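Local coordinates for G protein alpha subunit (PDB 4FID), which binds guanine nucleotide as the alpha subunit of a heterotrimeric G protein and probably acts as a transducer in transmembrane signalling, at residues C187-T192 and L232-K237; T7-G12 and I166-Q171; G276-E281 and E300-N305. One frame throughout, in Å; residues are numbered along the deposited sequence.

Overall arrangement
The three contacts are parallel strand pairs in one mixed sheet of the Ras-like domain, an example of how a nucleotide site is built where neighbouring strands end. Contact 2 joins strand 6-12 to strand 162-167, contact 1 joins strands 187-193 and 230-236, and contact 3 joins strand 301-307 to the outermost strand 279-282. Contact 1 is central: its centre lies about 11 Å from that of contact 2 and about 12 Å from that of contact 3. Probable hydrogen bonds join it to both, I189 N to M9 O and I233 N to Y303 O. Contact 1 touches GDP directly, whereas D167 of contact 2 comes within about 6 Å of it (side chain to ligand). Contact 3 lies away from the nucleotide.

Contact 1: residues C187-T192 and L232-K237; sequences CAIFVT and LIFLNK. With GDP (guanosine-5'-diphosphate), chain C.
I189 meets F234 by setting CG2 squarely over the phenyl ring, 3.8 Å from the centroid and 5° off the ring normal, a CH-pi contact. I189 CD1 reaches the ring near F234 CZ. Beside this pair, C187 SG approaches L232 CD1 at 4.1 Å. On the other face of the sheet, T192 and L235 lie side by side, with T192 CG2 3.7 Å from L235 CD2, while I233 CG2 stands at the edge of the F190 ring.

Five backbone hydrogen bonds hold this parallel register, from L232 N to A188 O through to N236 N to T192 O. N236, which donates the last of these bonds, has CG anti to its backbone N (chi1 -165°), directing the amide group toward the nucleotide. N236 CB packs 3.8 Å from V191 CG1, and N236 ND2 donates to GDP N7 at 2.9 Å. With OD1 bonded to T307 OG1 and A309 N, and ND2 also to S16 O, both ends of the amide hold its rotation. The extended K237 chain passes over the guanine, with CG near C6 and CE near N9, as in the NKxD motif of GTPases.

Helices 209-222 and 263-275 pack on the F190 and T192 side; strands 6-12 and 301-307 flank the pair.

Contact 2: residues T7-G12 and I166-Q171; sequences TVMLLG and IDVGGQ
T7 and I166 meet at one end of this strand pair, where T7 CG2 lies 3.7 Å from I166 CD1. Next along, M9, present as selenomethionine, has CG anti to its backbone N (chi1 178°), which places CG 3.9 Å from V168 CG2. Its chain then bends at chi3 (-77°), and the terminal CE approaches I166 CG2 at 4.2 Å. V168 is thus met from two residues, because L11 lies alongside it, pointing the same way, with CD1 3.7 Å from V168 CB.

Between the two backbones, three hydrogen bonds keep the parallel register: I166 N to V8 O at 2.8 Å, L10 N to I166 O, and V168 N to L10 O at 3.1 Å. The last of them extends the pairing to the first residue beyond strand 162-167.

A second shell backs each face. F182 packs on both M9 and I166, V185 on M9, and V179 on L11. On the opposite face, L10 and D167 both touch A22 of helix 18-28, and D167 OD2 forms a salt bridge with K18 NZ, the lysine of the P-loop that binds GDP. The D167 side chain also lies about 4 Å from that of T148, a predicted magnesium ligand.

Such a pairing is characteristic of P-loop GTPases: one strand leads into the phosphate-binding loop, beginning at G12, while its neighbour delivers the D167-Q171 motif (DVGGQ), predicted to bind GTP, at the start of switch II.

Contact 3: residues G276-E281 and E300-N305; sequences GKLQTE and EKVYTN
E281 and Y303 pair in the outermost parallel ladder of the Ras-like sheet, in which the short strand 279-282, following helix 263-275, adds to strand 301-307. Three backbone hydrogen bonds tie the strands together: V302 N to Q279 O, E281 N to V302 O at 2.8 Å, and T304 N to E281 O.

The side chains of E281 and Y303 run side by side. E281 has CG anti to its backbone N (chi1 178°), which places CG 4.0 Å from Y303 CD2; beyond it the chain is extended. The carboxylate and ring planes are 66° apart, and E281 OE1 lies in the ring plane at its edge, 3.7 Å from Y303 CE2. The second oxygen, E281 OE2, forms a rather long salt bridge with K301 NZ at 3.6 Å. The K301 chain, whose CG sits over one face of the Y303 ring, offset toward the rim, bends at chi3 (-72°), which turns CE; the E281 and K301 side chains cross obliquely.

On the other face of the sheet the contact is made by carbon atoms: L278 CD1 touches V302 CG2 at 3.8 Å, and T280 CG2 lies 4.0 Å from V302 CB. M221 of helix 209-222 backs L278 and V302.

The two faces therefore differ chemically: carbon packing round V302 on one, the charged and aromatic group of E281, K301 and Y303 on the other. The two carboxylate oxygens have different neighbours, OE2 facing the K301 ammonium and OE1 the edge of the Y303 ring, both of which would be expected to attract negative charge, though probably modestly at this separation.

Contact 1: residues C187-T192 and L232-K237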
loop_
_atom_site.group_PDB
_atom_site.type_symbol
_atom_site.label_atom_id
_atom_site.label_comp_id
_atom_site.label_asym_id
_atom_site.label_seq_id
_atom_site.Cartn_x
_atom_site.Cartn_y
_atom_site.Cartn_z
ATOM N N CYS A 187 -0.842 -20.020 -5.996
ATOM C CA CYS A 187 -0.041 -19.188 -5.124
ATOM C C CYS A 187 -0.885 -18.154 -4.380
ATOM O O CYS A 187 -1.740 -17.486 -4.956
ATOM C CB CYS A 187 1.041 -18.484 -5.939
ATOM S SG CYS A 187 1.983 -17.276 -5.012
ATOM N N ALA A 188 -0.635 -18.037 -3.087
ATOM C CA ALA A 188 -1.294 -17.036 -2.279
ATOM C C ALA A 188 -0.244 -16.018 -1.837
ATOM O O ALA A 188 0.735 -16.375 -1.224
ATOM C CB ALA A 188 -1.951 -17.696 -1.079
ATOM N N ILE A 189 -0.428 -14.756 -2.188
ATOM C CA ILE A 189 0.510 -13.730 -1.771
ATOM C C ILE A 189 -0.090 -12.863 -0.654
ATOM O O ILE A 189 -1.098 -12.186 -0.855
ATOM C CB ILE A 189 0.913 -12.849 -2.963
ATOM C CG1 ILE A 189 1.541 -13.712 -4.066
ATOM C CG2 ILE A 189 1.870 -11.740 -2.521
ATOM C CD1 ILE A 189 2.181 -12.909 -5.202
ATOM N N PHE A 190 0.522 -12.895 0.528
ATOM C CA PHE A 190 0.054 -12.068 1.636
ATOM C C PHE A 190 0.861 -10.772 1.706
ATOM O O PHE A 190 2.082 -10.799 1.832
ATOM C CB PHE A 190 0.135 -12.824 2.975
ATOM C CG PHE A 190 -0.331 -12.020 4.162
ATOM C CD1 PHE A 190 -1.689 -11.826 4.401
ATOM C CD2 PHE A 190 0.585 -11.459 5.043
ATOM C CE1 PHE A 190 -2.135 -11.086 5.498
ATOM C CE2 PHE A 190 0.153 -10.705 6.143
ATOM C CZ PHE A 190 -1.212 -10.529 6.372
ATOM N N VAL A 191 0.165 -9.642 1.619
ATOM C CA VAL A 191 0.799 -8.346 1.688
ATOM C C VAL A 191 0.564 -7.717 3.042
ATOM O O VAL A 191 -0.561 -7.753 3.579
ATOM C CB VAL A 191 0.233 -7.382 0.633
ATOM C CG1 VAL A 191 1.144 -6.124 0.504
ATOM C CG2 VAL A 191 0.067 -8.084 -0.692
ATOM N N THR A 192 1.623 -7.125 3.588
ATOM C CA THR A 192 1.511 -6.402 4.841
ATOM C C THR A 192 2.391 -5.141 4.833
ATOM O O THR A 192 3.438 -5.077 4.184
ATOM C CB THR A 192 1.821 -7.309 6.068
ATOM O OG1 THR A 192 1.439 -6.642 7.286
ATOM C CG2 THR A 192 3.316 -7.673 6.119
ATOM N N LEU A 232 3.667 -16.706 -0.181
ATOM C CA LEU A 232 4.631 -15.621 -0.276
ATOM C C LEU A 232 4.170 -14.492 0.613
ATOM O O LEU A 232 2.968 -14.283 0.777
ATOM C CB LEU A 232 4.701 -15.091 -1.716
ATOM C CG LEU A 232 5.665 -15.775 -2.689
ATOM C CD1 LEU A 232 5.414 -17.284 -2.712
ATOM C CD2 LEU A 232 5.585 -15.163 -4.102
ATOM N N ILE A 233 5.110 -13.735 1.164
ATOM C CA ILE A 233 4.751 -12.551 1.922
ATOM C C ILE A 233 5.459 -11.363 1.335
ATOM O O ILE A 233 6.678 -11.389 1.191
ATOM C CB ILE A 233 5.161 -12.661 3.395
ATOM C CG1 ILE A 233 4.378 -13.757 4.084
ATOM C CG2 ILE A 233 4.885 -11.352 4.129
ATOM C CD1 ILE A 233 4.683 -13.824 5.549
ATOM N N PHE A 234 4.711 -10.317 1.002
ATOM C CA PHE A 234 5.336 -9.070 0.580
ATOM C C PHE A 234 5.304 -8.133 1.763
ATOM O O PHE A 234 4.244 -7.711 2.216
ATOM C CB PHE A 234 4.620 -8.415 -0.615
ATOM C CG PHE A 234 4.827 -9.119 -1.939
ATOM C CD1 PHE A 234 5.642 -10.239 -2.042
ATOM C CD2 PHE A 234 4.189 -8.649 -3.088
ATOM C CE1 PHE A 234 5.817 -10.891 -3.268
ATOM C CE2 PHE A 234 4.359 -9.279 -4.315
ATOM C CZ PHE A 234 5.180 -10.411 -4.405
ATOM N N LEU A 235 6.473 -7.832 2.285
ATOM C CA LEU A 235 6.585 -6.879 3.364
ATOM C C LEU A 235 6.662 -5.522 2.694
ATOM O O LEU A 235 7.722 -5.080 2.241
ATOM C CB LEU A 235 7.838 -7.184 4.183
ATOM C CG LEU A 235 7.777 -8.632 4.696
ATOM C CD1 LEU A 235 9.176 -9.205 5.000
ATOM C CD2 LEU A 235 6.873 -8.726 5.913
ATOM N N ASN A 236 5.522 -4.865 2.620
ATOM C CA ASN A 236 5.388 -3.707 1.756
ATOM C C ASN A 236 5.652 -2.394 2.472
ATOM O O ASN A 236 5.620 -2.319 3.721
ATOM C CB ASN A 236 3.996 -3.692 1.139
ATOM C CG ASN A 236 3.894 -2.754 -0.027
ATOM O OD1 ASN A 236 4.804 -2.682 -0.859
ATOM N ND2 ASN A 236 2.770 -2.035 -0.114
ATOM N N LYS A 237 5.923 -1.367 1.672
ATOM C CA LYS A 237 6.204 -0.024 2.181
ATOM C C LYS A 237 7.540 0.039 2.890
ATOM O O LYS A 237 7.677 0.726 3.896
ATOM C CB LYS A 237 5.078 0.475 3.092
ATOM C CG LYS A 237 3.689 0.427 2.404
ATOM C CD LYS A 237 2.634 1.157 3.230
ATOM C CE LYS A 237 1.320 1.292 2.481
ATOM N NZ LYS A 237 0.280 1.949 3.312
HETATM P PB GDP C . -5.558 -2.008 0.025
HETATM O O1B GDP C . -6.601 -1.678 -1.012
HETATM O O2B GDP C . -6.215 -2.073 1.384
HETATM O O3B GDP C . -4.977 -3.355 -0.329
HETATM O O3A GDP C . -4.372 -0.894 0.090
HETATM P PA GDP C . -4.099 0.236 -1.050
HETATM O O1A GDP C . -3.414 -0.352 -2.265
HETATM O O2A GDP C . -5.384 0.936 -1.457
HETATM O "O5'" GDP C . -3.140 1.308 -0.305
HETATM C "C5'" GDP C . -3.542 2.677 -0.194
HETATM C "C4'" GDP C . -2.354 3.650 -0.223
HETATM O "O4'" GDP C . -1.113 3.016 0.120
HETATM C "C3'" GDP C . -2.163 4.306 -1.591
HETATM O "O3'" GDP C . -2.196 5.741 -1.448
HETATM C "C2'" GDP C . -0.804 3.817 -2.075
HETATM O "O2'" GDP C . -0.136 4.812 -2.872
HETATM C "C1'" GDP C . -0.087 3.476 -0.765
HETATM N N9 GDP C . 1.006 2.473 -0.937
HETATM C C8 GDP C . 0.897 1.156 -1.216
HETATM N N7 GDP C . 2.121 0.564 -1.292
HETATM C C5 GDP C . 3.045 1.514 -1.055
HETATM C C6 GDP C . 4.527 1.592 -0.987
HETATM O O6 GDP C . 5.236 0.586 -1.171
HETATM N N1 GDP C . 5.095 2.775 -0.728
HETATM C C2 GDP C . 4.362 3.886 -0.512
HETATM N N2 GDP C . 5.006 5.043 -0.241
HETATM N N3 GDP C . 3.004 3.897 -0.554
HETATM C C4 GDP C . 2.306 2.765 -0.817
#

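Contact 2: residues T7-G12 and I166-Q171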
loop_
_atom_site.group_PDB
_atom_site.type_symbol
_atom_site.label_atom_id
_atom_site.label_comp_id
_atom_site.label_asym_id
_atom_site.label_seq_id
_atom_site.Cartn_x
_atom_site.Cartn_y
_atom_site.Cartn_z
ATOM N N THR A 7 -2.597 -19.187 -11.319
ATOM C CA THR A 7 -3.476 -18.375 -10.516
ATOM C C THR A 7 -2.808 -17.847 -9.247
ATOM O O THR A 7 -2.181 -18.580 -8.495
ATOM C CB THR A 7 -4.745 -19.148 -10.189
ATOM O OG1 THR A 7 -5.473 -19.340 -11.402
ATOM C CG2 THR A 7 -5.612 -18.381 -9.200
ATOM N N VAL A 8 -2.969 -16.557 -9.016
ATOM C CA VAL A 8 -2.341 -15.898 -7.894
ATOM C C VAL A 8 -3.393 -15.097 -7.170
ATOM O O VAL A 8 -4.148 -14.352 -7.789
ATOM C CB VAL A 8 -1.262 -14.929 -8.368
ATOM C CG1 VAL A 8 -0.694 -14.174 -7.194
ATOM C CG2 VAL A 8 -0.172 -15.684 -9.119
HETATM N N MSE A 9 -3.435 -15.255 -5.856
HETATM C CA MSE A 9 -4.427 -14.590 -5.021
HETATM C C MSE A 9 -3.746 -13.608 -4.077
HETATM O O MSE A 9 -2.846 -14.001 -3.330
HETATM C CB MSE A 9 -5.210 -15.635 -4.231
HETATM C CG MSE A 9 -6.230 -15.049 -3.291
HETATM SE SE MSE A 9 -7.378 -16.366 -2.384
HETATM C CE MSE A 9 -8.633 -16.819 -3.817
ATOM N N LEU A 10 -4.152 -12.337 -4.123
ATOM C CA LEU A 10 -3.630 -11.340 -3.192
ATOM C C LEU A 10 -4.523 -11.214 -1.976
ATOM O O LEU A 10 -5.711 -10.921 -2.105
ATOM C CB LEU A 10 -3.514 -9.966 -3.847
ATOM C CG LEU A 10 -2.404 -9.779 -4.883
ATOM C CD1 LEU A 10 -2.355 -8.336 -5.304
ATOM C CD2 LEU A 10 -1.063 -10.237 -4.338
ATOM N N LEU A 11 -3.943 -11.440 -0.801
ATOM C CA LEU A 11 -4.594 -11.189 0.488
ATOM C C LEU A 11 -3.869 -10.111 1.266
ATOM O O LEU A 11 -2.695 -9.873 1.059
ATOM C CB LEU A 11 -4.620 -12.448 1.361
ATOM C CG LEU A 11 -5.602 -13.622 1.111
ATOM C CD1 LEU A 11 -6.946 -13.194 0.565
ATOM C CD2 LEU A 11 -4.992 -14.676 0.217
ATOM N N GLY A 12 -4.551 -9.487 2.212
ATOM C CA GLY A 12 -3.857 -8.625 3.130
ATOM C C GLY A 12 -4.818 -7.924 4.027
ATOM O O GLY A 12 -6.000 -8.074 3.853
ATOM N N ILE A 166 -6.270 -12.762 -8.579
ATOM C CA ILE A 166 -7.490 -12.563 -7.803
ATOM C C ILE A 166 -7.186 -11.684 -6.618
ATOM O O ILE A 166 -6.469 -12.099 -5.710
ATOM C CB ILE A 166 -8.045 -13.886 -7.269
ATOM C CG1 ILE A 166 -8.273 -14.868 -8.429
ATOM C CG2 ILE A 166 -9.339 -13.631 -6.408
ATOM C CD1 ILE A 166 -8.463 -16.294 -7.994
ATOM N N ASP A 167 -7.720 -10.463 -6.631
ATOM C CA ASP A 167 -7.472 -9.487 -5.558
ATOM C C ASP A 167 -8.643 -9.487 -4.574
ATOM O O ASP A 167 -9.723 -8.982 -4.884
ATOM C CB ASP A 167 -7.245 -8.096 -6.160
ATOM C CG ASP A 167 -7.070 -7.010 -5.116
ATOM O OD1 ASP A 167 -7.045 -5.830 -5.522
ATOM O OD2 ASP A 167 -6.961 -7.306 -3.903
ATOM N N VAL A 168 -8.438 -10.075 -3.399
ATOM C CA VAL A 168 -9.518 -10.201 -2.423
ATOM C C VAL A 168 -9.505 -9.051 -1.423
ATOM O O VAL A 168 -8.582 -8.932 -0.637
ATOM C CB VAL A 168 -9.430 -11.520 -1.635
ATOM C CG1 VAL A 168 -10.665 -11.687 -0.785
ATOM C CG2 VAL A 168 -9.265 -12.710 -2.567
ATOM N N GLY A 169 -10.526 -8.203 -1.456
ATOM C CA GLY A 169 -10.618 -7.095 -0.519
ATOM C C GLY A 169 -11.696 -7.326 0.533
ATOM O O GLY A 169 -11.844 -8.447 1.028
ATOM N N GLY A 170 -12.432 -6.268 0.884
ATOM C CA GLY A 170 -13.556 -6.363 1.806
ATOM C C GLY A 170 -13.223 -6.598 3.273
ATOM O O GLY A 170 -12.056 -6.733 3.654
ATOM N N GLN A 171 -14.262 -6.646 4.102
ATOM C CA GLN A 171 -14.095 -6.895 5.528
ATOM C C GLN A 171 -13.546 -8.289 5.733
ATOM O O GLN A 171 -13.737 -9.161 4.888
ATOM C CB GLN A 171 -15.438 -6.794 6.254
ATOM C CG GLN A 171 -16.084 -5.424 6.225
ATOM C CD GLN A 171 -17.067 -5.232 7.363
ATOM O OE1 GLN A 171 -18.121 -5.867 7.403
ATOM N NE2 GLN A 171 -16.722 -4.354 8.301
#

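Contact 3: residues G276-E281 and E300-N305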
loop_
_atom_site.group_PDB
_atom_site.type_symbol
_atom_site.label_atom_id
_atom_site.label_comp_id
_atom_site.label_asym_id
_atom_site.label_seq_id
_atom_site.Cartn_x
_atom_site.Cartn_y
_atom_site.Cartn_z
ATOM N N GLY A 276 7.103 -17.232 12.825
ATOM C CA GLY A 276 7.399 -18.141 13.925
ATOM C C GLY A 276 8.387 -19.244 13.565
ATOM O O GLY A 276 9.483 -18.973 13.073
ATOM N N LYS A 277 7.990 -20.494 13.793
ATOM C CA LYS A 277 8.846 -21.657 13.523
ATOM C C LYS A 277 8.820 -22.171 12.077
ATOM O O LYS A 277 9.533 -23.123 11.753
ATOM C CB LYS A 277 8.461 -22.836 14.429
ATOM C CG LYS A 277 8.324 -22.513 15.893
ATOM C CD LYS A 277 8.425 -23.774 16.738
ATOM C CE LYS A 277 9.841 -24.356 16.703
ATOM N NZ LYS A 277 9.978 -25.631 17.475
ATOM N N LEU A 278 7.984 -21.593 11.218
ATOM C CA LEU A 278 7.940 -22.043 9.821
ATOM C C LEU A 278 9.308 -21.918 9.154
ATOM O O LEU A 278 10.083 -21.026 9.480
ATOM C CB LEU A 278 6.906 -21.241 9.023
ATOM C CG LEU A 278 5.466 -21.244 9.544
ATOM C CD1 LEU A 278 4.558 -20.300 8.714
ATOM C CD2 LEU A 278 4.900 -22.645 9.543
ATOM N N GLN A 279 9.613 -22.804 8.216
ATOM C CA GLN A 279 10.812 -22.619 7.401
ATOM C C GLN A 279 10.539 -21.446 6.467
ATOM O O GLN A 279 9.444 -21.340 5.914
ATOM C CB GLN A 279 11.141 -23.886 6.597
ATOM C CG GLN A 279 11.693 -25.054 7.426
ATOM C CD GLN A 279 11.388 -26.429 6.814
ATOM O OE1 GLN A 279 11.077 -26.541 5.621
ATOM N NE2 GLN A 279 11.475 -27.481 7.636
ATOM N N THR A 280 11.511 -20.558 6.294
ATOM C CA THR A 280 11.300 -19.402 5.426
ATOM C C THR A 280 12.470 -19.166 4.496
ATOM O O THR A 280 13.570 -19.637 4.734
ATOM C CB THR A 280 11.023 -18.086 6.222
ATOM O OG1 THR A 280 12.103 -17.820 7.121
ATOM C CG2 THR A 280 9.729 -18.173 7.004
ATOM N N GLU A 281 12.223 -18.412 3.439
ATOM C CA GLU A 281 13.243 -18.137 2.451
ATOM C C GLU A 281 13.033 -16.747 1.849
ATOM O O GLU A 281 11.973 -16.451 1.311
ATOM C CB GLU A 281 13.192 -19.203 1.358
ATOM C CG GLU A 281 14.184 -19.004 0.226
ATOM C CD GLU A 281 14.314 -20.246 -0.633
ATOM O OE1 GLU A 281 14.534 -20.111 -1.861
ATOM O OE2 GLU A 281 14.181 -21.362 -0.073
ATOM N N GLU A 300 6.456 -27.105 5.623
ATOM C CA GLU A 300 5.931 -25.979 4.861
ATOM C C GLU A 300 6.887 -24.782 4.937
ATOM O O GLU A 300 7.472 -24.491 5.998
ATOM C CB GLU A 300 4.524 -25.595 5.339
ATOM C CG GLU A 300 3.884 -24.476 4.531
ATOM C CD GLU A 300 3.376 -24.934 3.167
ATOM O OE1 GLU A 300 4.108 -24.763 2.165
ATOM O OE2 GLU A 300 2.239 -25.458 3.099
ATOM N N LYS A 301 7.040 -24.105 3.799
ATOM C CA LYS A 301 8.041 -23.062 3.645
ATOM C C LYS A 301 7.397 -21.787 3.111
ATOM O O LYS A 301 6.574 -21.837 2.207
ATOM C CB LYS A 301 9.149 -23.540 2.701
ATOM C CG LYS A 301 10.241 -22.507 2.431
ATOM C CD LYS A 301 11.269 -23.003 1.407
ATOM C CE LYS A 301 12.172 -24.089 1.987
ATOM N NZ LYS A 301 13.130 -24.611 0.976
ATOM N N VAL A 302 7.784 -20.648 3.674
ATOM C CA VAL A 302 7.225 -19.352 3.301
ATOM C C VAL A 302 8.298 -18.471 2.652
ATOM O O VAL A 302 9.386 -18.270 3.213
ATOM C CB VAL A 302 6.656 -18.628 4.548
ATOM C CG1 VAL A 302 6.217 -17.234 4.203
ATOM C CG2 VAL A 302 5.506 -19.409 5.120
ATOM N N TYR A 303 8.000 -17.946 1.470
ATOM C CA TYR A 303 8.951 -17.087 0.771
ATOM C C TYR A 303 8.648 -15.616 1.069
ATOM O O TYR A 303 7.493 -15.201 1.040
ATOM C CB TYR A 303 8.919 -17.377 -0.729
ATOM C CG TYR A 303 9.248 -18.815 -1.058
ATOM C CD1 TYR A 303 8.271 -19.810 -0.985
ATOM C CD2 TYR A 303 10.537 -19.190 -1.437
ATOM C CE1 TYR A 303 8.565 -21.138 -1.289
ATOM C CE2 TYR A 303 10.838 -20.516 -1.747
ATOM C CZ TYR A 303 9.850 -21.481 -1.668
ATOM O OH TYR A 303 10.144 -22.790 -1.958
ATOM N N THR A 304 9.680 -14.839 1.386
ATOM C CA THR A 304 9.480 -13.457 1.797
ATOM C C THR A 304 10.287 -12.515 0.938
ATOM O O THR A 304 11.355 -12.868 0.438
ATOM C CB THR A 304 9.862 -13.200 3.294
ATOM O OG1 THR A 304 11.254 -13.457 3.487
ATOM C CG2 THR A 304 9.066 -14.069 4.246
ATOM N N ASN A 305 9.769 -11.302 0.773
ATOM C CA ASN A 305 10.537 -10.244 0.140
ATOM C C ASN A 305 9.978 -8.910 0.530
ATOM O O ASN A 305 8.768 -8.727 0.574
ATOM C CB ASN A 305 10.527 -10.388 -1.377
ATOM C CG ASN A 305 11.870 -10.014 -2.012
ATOM O OD1 ASN A 305 12.167 -8.845 -2.211
ATOM N ND2 ASN A 305 12.669 -11.018 -2.346
#